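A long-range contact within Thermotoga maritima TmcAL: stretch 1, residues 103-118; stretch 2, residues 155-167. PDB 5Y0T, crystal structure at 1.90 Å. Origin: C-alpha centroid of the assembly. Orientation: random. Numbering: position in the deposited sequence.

Stretch 1 103-118: SESNDIEFLQRVARIL
Stretch 2 (155-167) GWNEEEVLKLEKS

How do the two backbones lie against each other? Stretch 1 runs as a loop through Asp 107, then as a regular helix from Ile 108 onward, with phi/psi near -65/-40. In stretch 2, Gly 155 (phi 75) leads into an extended Trp 156 and Asn 157; residues 158-161 have helical phi/psi, and 162-165 form a 3-10 segment. From Glu 104 to Phe 110 the partners run backwards, from Lys 166 to Glu 160; along the helix the order is not regular: CA of Glu 104 lies 6.9 Å from CA of Lys 166, CA of Ser 105 6.9 Å from CA of Lys 163, CA of Phe 110 8.2 Å from CA of Glu 160, CA of Leu 111 8.8 Å from CA of Leu 164, and CA of Val 114 8.5 Å from CA of Val 161. The loop thus comes closer than the helix, and the wider gap beside the helix is occupied by the ring of Phe 110 and the end of Leu 164.

Which bump fills the main hollow? Phe 110 (chi1 t, chi2 75°) points toward stretch 2, and its ring tip reaches the backbone there: CZ is 3.3 Å from Glu 160 O and 3.8 Å from Val 161 CA. The extended Lys 163 chain (m, t, t, t) covers one face, its CD 4.1 Å from the centroid of the Phe 110 ring in a CH-pi contact. Lys 163 NZ sits 4.6 Å from that centroid, an off-centre cation-pi contact. Leu 164 (m, t) starts sideways but brings its end nearer, setting CD2 4.1 Å from Phe 110 CE2 and 4.4 Å from Leu 111 CD2, while its CD1 meets Val 114 CG1 at 3.8 Å.

What holds the lysine's charged end? Lys 163 NZ forms a salt bridge with Asp 107 OD2 at 2.9 Å, though the hydrogen bond within it is weak, and another with Glu 160 OE2, also at 2.9 Å. The ammonium offsets the repulsion between Asp 107 OD2 and Glu 160 OE2, which lie only 3.6 Å apart. Asp 107 (chi1 t) also caps the helix, its OD1 accepting from Phe 110 N at 3.2 Å.

How are the two ends of the contact closed? At the loop end, Glu 104 (m, p) folds against Lys 166, with Glu 104 CD 3.3 Å from Lys 166 CB; the lysine (m, m, t, t) starts toward stretch 1, but its end leads away. Beside them Ser 105 CB packs 3.9 Å from Lys 163 CD. At the helix end, Ile 117 (m, t) places CD1 4.1 Å from CZ3 of Trp 156 (m, chi2 -18°), meeting the indole at its edge.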

# COMPACT_ATOMS: atom_id res chain seq x y z
N SER A 103 0.02 -27.51 -26.72
CA SER A 103 1.39 -27.39 -27.21
C SER A 103 1.42 -26.82 -28.63
O SER A 103 0.57 -27.15 -29.46
CB SER A 103 2.06 -28.77 -27.15
OG SER A 103 3.20 -28.87 -27.98
N GLU A 104 2.38 -25.95 -28.91
CA GLU A 104 2.50 -25.42 -30.27
C GLU A 104 3.00 -26.49 -31.23
O GLU A 104 2.56 -26.56 -32.40
CB GLU A 104 3.44 -24.20 -30.30
CG GLU A 104 2.90 -22.96 -29.58
CD GLU A 104 3.26 -22.91 -28.10
OE1 GLU A 104 3.81 -23.92 -27.57
OE2 GLU A 104 3.00 -21.87 -27.45
N SER A 105 3.98 -27.27 -30.78
CA SER A 105 4.58 -28.31 -31.63
C SER A 105 3.79 -29.61 -31.60
O SER A 105 3.82 -30.37 -32.56
CB SER A 105 6.01 -28.59 -31.21
OG SER A 105 6.03 -29.16 -29.91
N ASN A 106 3.10 -29.87 -30.47
CA ASN A 106 2.45 -31.16 -30.21
C ASN A 106 3.47 -32.31 -30.30
O ASN A 106 3.18 -33.40 -30.82
CB ASN A 106 1.29 -31.40 -31.19
CG ASN A 106 0.36 -32.51 -30.73
OD1 ASN A 106 0.18 -32.74 -29.53
ND2 ASN A 106 -0.23 -33.23 -31.69
N ASP A 107 4.70 -32.04 -29.85
CA ASP A 107 5.75 -33.05 -29.89
C ASP A 107 6.19 -33.40 -28.47
O ASP A 107 7.13 -32.81 -27.95
CB ASP A 107 6.93 -32.47 -30.70
CG ASP A 107 7.99 -33.50 -31.03
OD1 ASP A 107 8.01 -34.59 -30.42
OD2 ASP A 107 8.84 -33.18 -31.90
N ILE A 108 5.62 -34.47 -27.91
CA ILE A 108 5.83 -34.75 -26.49
C ILE A 108 7.22 -35.35 -26.29
O ILE A 108 7.86 -35.13 -25.27
CB ILE A 108 4.76 -35.72 -25.93
CG1 ILE A 108 4.98 -35.95 -24.43
CG2 ILE A 108 4.76 -37.05 -26.69
CD1 ILE A 108 4.65 -34.75 -23.57
N GLU A 109 7.68 -36.10 -27.29
CA GLU A 109 8.98 -36.75 -27.21
C GLU A 109 10.10 -35.71 -27.16
O GLU A 109 11.04 -35.86 -26.39
CB GLU A 109 9.20 -37.69 -28.40
CG GLU A 109 8.30 -38.91 -28.37
CD GLU A 109 8.96 -40.11 -29.02
OE1 GLU A 109 10.15 -40.02 -29.37
OE2 GLU A 109 8.27 -41.15 -29.17
N PHE A 110 9.99 -34.66 -27.97
CA PHE A 110 10.96 -33.58 -27.93
C PHE A 110 10.98 -32.91 -26.55
O PHE A 110 12.05 -32.69 -25.97
CB PHE A 110 10.68 -32.53 -29.03
CG PHE A 110 11.45 -31.24 -28.83
CD1 PHE A 110 12.80 -31.18 -29.12
CD2 PHE A 110 10.82 -30.11 -28.34
CE1 PHE A 110 13.52 -30.00 -28.92
CE2 PHE A 110 11.53 -28.94 -28.13
CZ PHE A 110 12.88 -28.88 -28.42
N LEU A 111 9.80 -32.64 -26.00
CA LEU A 111 9.73 -31.93 -24.71
C LEU A 111 10.30 -32.79 -23.58
O LEU A 111 10.96 -32.29 -22.67
CB LEU A 111 8.29 -31.53 -24.40
CG LEU A 111 7.63 -30.66 -25.46
CD1 LEU A 111 6.21 -30.28 -25.03
CD2 LEU A 111 8.46 -29.41 -25.72
N GLN A 112 10.04 -34.09 -23.64
CA GLN A 112 10.57 -35.00 -22.63
C GLN A 112 12.09 -35.11 -22.71
O GLN A 112 12.75 -35.18 -21.67
CB GLN A 112 9.92 -36.39 -22.78
CG GLN A 112 8.59 -36.50 -22.02
CD GLN A 112 7.76 -37.70 -22.45
OE1 GLN A 112 8.17 -38.47 -23.32
NE2 GLN A 112 6.59 -37.85 -21.84
N ARG A 113 12.64 -35.13 -23.92
CA ARG A 113 14.09 -35.16 -24.08
C ARG A 113 14.72 -33.92 -23.46
O ARG A 113 15.74 -34.01 -22.77
CB ARG A 113 14.50 -35.25 -25.56
CG ARG A 113 14.99 -36.63 -25.98
CD ARG A 113 15.70 -36.62 -27.36
NE ARG A 113 14.90 -35.99 -28.41
CZ ARG A 113 13.82 -36.53 -28.98
NH1 ARG A 113 13.39 -37.73 -28.59
NH2 ARG A 113 13.17 -35.88 -29.93
N VAL A 114 14.12 -32.76 -23.70
CA VAL A 114 14.67 -31.53 -23.15
C VAL A 114 14.54 -31.53 -21.63
O VAL A 114 15.49 -31.20 -20.92
CB VAL A 114 13.99 -30.27 -23.72
CG1 VAL A 114 14.42 -29.03 -22.96
CG2 VAL A 114 14.31 -30.12 -25.20
N ALA A 115 13.37 -31.94 -21.12
CA ALA A 115 13.20 -31.96 -19.67
C ALA A 115 14.22 -32.86 -18.99
O ALA A 115 14.72 -32.54 -17.91
CB ALA A 115 11.79 -32.39 -19.29
N ARG A 116 14.54 -33.98 -19.63
CA ARG A 116 15.52 -34.93 -19.08
C ARG A 116 16.93 -34.31 -18.95
O ARG A 116 17.61 -34.46 -17.92
CB ARG A 116 15.56 -36.19 -19.96
CG ARG A 116 16.66 -37.18 -19.63
CD ARG A 116 16.47 -37.80 -18.25
NE ARG A 116 15.23 -38.56 -18.12
CZ ARG A 116 14.90 -39.26 -17.04
NH1 ARG A 116 15.73 -39.31 -16.01
NH2 ARG A 116 13.74 -39.91 -16.99
N ILE A 117 17.35 -33.59 -19.98
CA ILE A 117 18.64 -32.90 -19.94
C ILE A 117 18.67 -31.88 -18.81
O ILE A 117 19.64 -31.83 -18.04
CB ILE A 117 18.95 -32.20 -21.28
CG1 ILE A 117 19.07 -33.25 -22.38
CG2 ILE A 117 20.26 -31.41 -21.19
CD1 ILE A 117 19.00 -32.68 -23.80
N LEU A 118 17.62 -31.07 -18.69
CA LEU A 118 17.56 -30.07 -17.63
C LEU A 118 17.49 -30.70 -16.24
O LEU A 118 17.94 -30.11 -15.25
CB LEU A 118 16.35 -29.15 -17.82
CG LEU A 118 16.24 -28.40 -19.16
CD1 LEU A 118 14.99 -27.56 -19.19
CD2 LEU A 118 17.49 -27.54 -19.40
N GLY A 155 25.23 -34.45 -32.20
CA GLY A 155 24.88 -34.79 -33.56
C GLY A 155 23.37 -34.75 -33.80
O GLY A 155 22.86 -35.40 -34.71
N TRP A 156 22.66 -34.00 -32.97
CA TRP A 156 21.23 -33.79 -33.19
C TRP A 156 21.02 -32.52 -33.99
O TRP A 156 21.98 -31.81 -34.30
CB TRP A 156 20.47 -33.71 -31.86
CG TRP A 156 20.65 -34.91 -31.00
CD1 TRP A 156 21.08 -36.15 -31.39
CD2 TRP A 156 20.40 -35.00 -29.59
NE1 TRP A 156 21.12 -37.00 -30.31
CE2 TRP A 156 20.71 -36.32 -29.19
CE3 TRP A 156 19.96 -34.10 -28.62
CZ2 TRP A 156 20.57 -36.75 -27.87
CZ3 TRP A 156 19.83 -34.53 -27.32
CH2 TRP A 156 20.13 -35.84 -26.95
N ASN A 157 19.77 -32.22 -34.33
CA ASN A 157 19.48 -30.99 -35.04
C ASN A 157 19.10 -29.90 -34.06
O ASN A 157 18.01 -29.93 -33.46
CB ASN A 157 18.36 -31.19 -36.07
CG ASN A 157 18.24 -30.02 -37.02
OD1 ASN A 157 18.73 -28.92 -36.74
ND2 ASN A 157 17.59 -30.25 -38.16
N GLU A 158 19.98 -28.91 -33.92
CA GLU A 158 19.82 -27.84 -32.94
C GLU A 158 18.64 -26.93 -33.25
O GLU A 158 18.12 -26.26 -32.36
CB GLU A 158 21.10 -27.01 -32.87
CG GLU A 158 21.50 -26.40 -34.20
CD GLU A 158 22.52 -25.29 -34.05
OE1 GLU A 158 22.64 -24.74 -32.94
OE2 GLU A 158 23.19 -24.96 -35.05
N GLU A 159 18.22 -26.89 -34.51
CA GLU A 159 17.10 -26.05 -34.89
C GLU A 159 15.81 -26.50 -34.20
O GLU A 159 14.88 -25.71 -34.04
CB GLU A 159 16.91 -26.04 -36.41
CG GLU A 159 17.97 -25.24 -37.14
CD GLU A 159 17.75 -25.20 -38.64
OE1 GLU A 159 16.82 -25.88 -39.13
OE2 GLU A 159 18.50 -24.47 -39.33
N GLU A 160 15.77 -27.76 -33.80
CA GLU A 160 14.60 -28.30 -33.11
C GLU A 160 14.38 -27.57 -31.78
O GLU A 160 13.25 -27.41 -31.33
CB GLU A 160 14.74 -29.80 -32.89
CG GLU A 160 13.46 -30.58 -33.19
CD GLU A 160 13.47 -32.00 -32.66
OE1 GLU A 160 14.56 -32.51 -32.31
OE2 GLU A 160 12.38 -32.62 -32.58
N VAL A 161 15.47 -27.12 -31.17
CA VAL A 161 15.41 -26.40 -29.89
C VAL A 161 14.65 -25.08 -30.03
O VAL A 161 14.10 -24.57 -29.05
CB VAL A 161 16.85 -26.15 -29.34
CG1 VAL A 161 16.80 -25.52 -27.94
CG2 VAL A 161 17.63 -27.45 -29.30
N LEU A 162 14.59 -24.54 -31.24
CA LEU A 162 13.82 -23.32 -31.50
C LEU A 162 12.35 -23.44 -31.10
O LEU A 162 11.67 -22.43 -30.91
CB LEU A 162 13.93 -22.92 -32.97
CG LEU A 162 15.30 -22.42 -33.42
CD1 LEU A 162 15.39 -22.39 -34.95
CD2 LEU A 162 15.55 -21.04 -32.85
N LYS A 163 11.85 -24.67 -30.96
CA LYS A 163 10.47 -24.87 -30.49
C LYS A 163 10.25 -24.26 -29.11
O LYS A 163 9.12 -23.94 -28.72
CB LYS A 163 10.13 -26.36 -30.47
CG LYS A 163 10.00 -27.03 -31.84
CD LYS A 163 9.85 -28.54 -31.67
CE LYS A 163 10.08 -29.28 -32.97
NZ LYS A 163 10.13 -30.75 -32.72
N LEU A 164 11.34 -24.08 -28.37
CA LEU A 164 11.26 -23.59 -27.00
C LEU A 164 11.15 -22.07 -26.98
O LEU A 164 11.23 -21.46 -25.92
CB LEU A 164 12.47 -24.07 -26.19
CG LEU A 164 12.51 -25.59 -25.99
CD1 LEU A 164 13.78 -26.03 -25.28
CD2 LEU A 164 11.28 -26.08 -25.22
N GLU A 165 11.01 -21.44 -28.14
CA GLU A 165 10.70 -20.02 -28.15
C GLU A 165 9.20 -19.79 -27.96
O GLU A 165 8.74 -18.67 -27.79
CB GLU A 165 11.17 -19.36 -29.45
CG GLU A 165 12.66 -19.51 -29.69
CD GLU A 165 13.16 -18.69 -30.86
OE1 GLU A 165 12.33 -18.17 -31.65
OE2 GLU A 165 14.39 -18.56 -30.99
N LYS A 166 8.44 -20.88 -27.98
CA LYS A 166 6.99 -20.81 -27.89
C LYS A 166 6.56 -21.05 -26.45
O LYS A 166 6.99 -22.03 -25.84
CB LYS A 166 6.33 -21.83 -28.83
CG LYS A 166 6.73 -21.70 -30.31
CD LYS A 166 6.14 -20.47 -30.96
CE LYS A 166 6.46 -20.42 -32.45
NZ LYS A 166 6.08 -19.12 -33.08
N SER A 167 5.72 -20.16 -25.92
CA SER A 167 5.38 -20.13 -24.49
C SER A 167 4.88 -21.46 -23.93
O SER A 167 5.32 -21.93 -22.87
CB SER A 167 4.32 -19.06 -24.22
OG SER A 167 4.76 -17.78 -24.61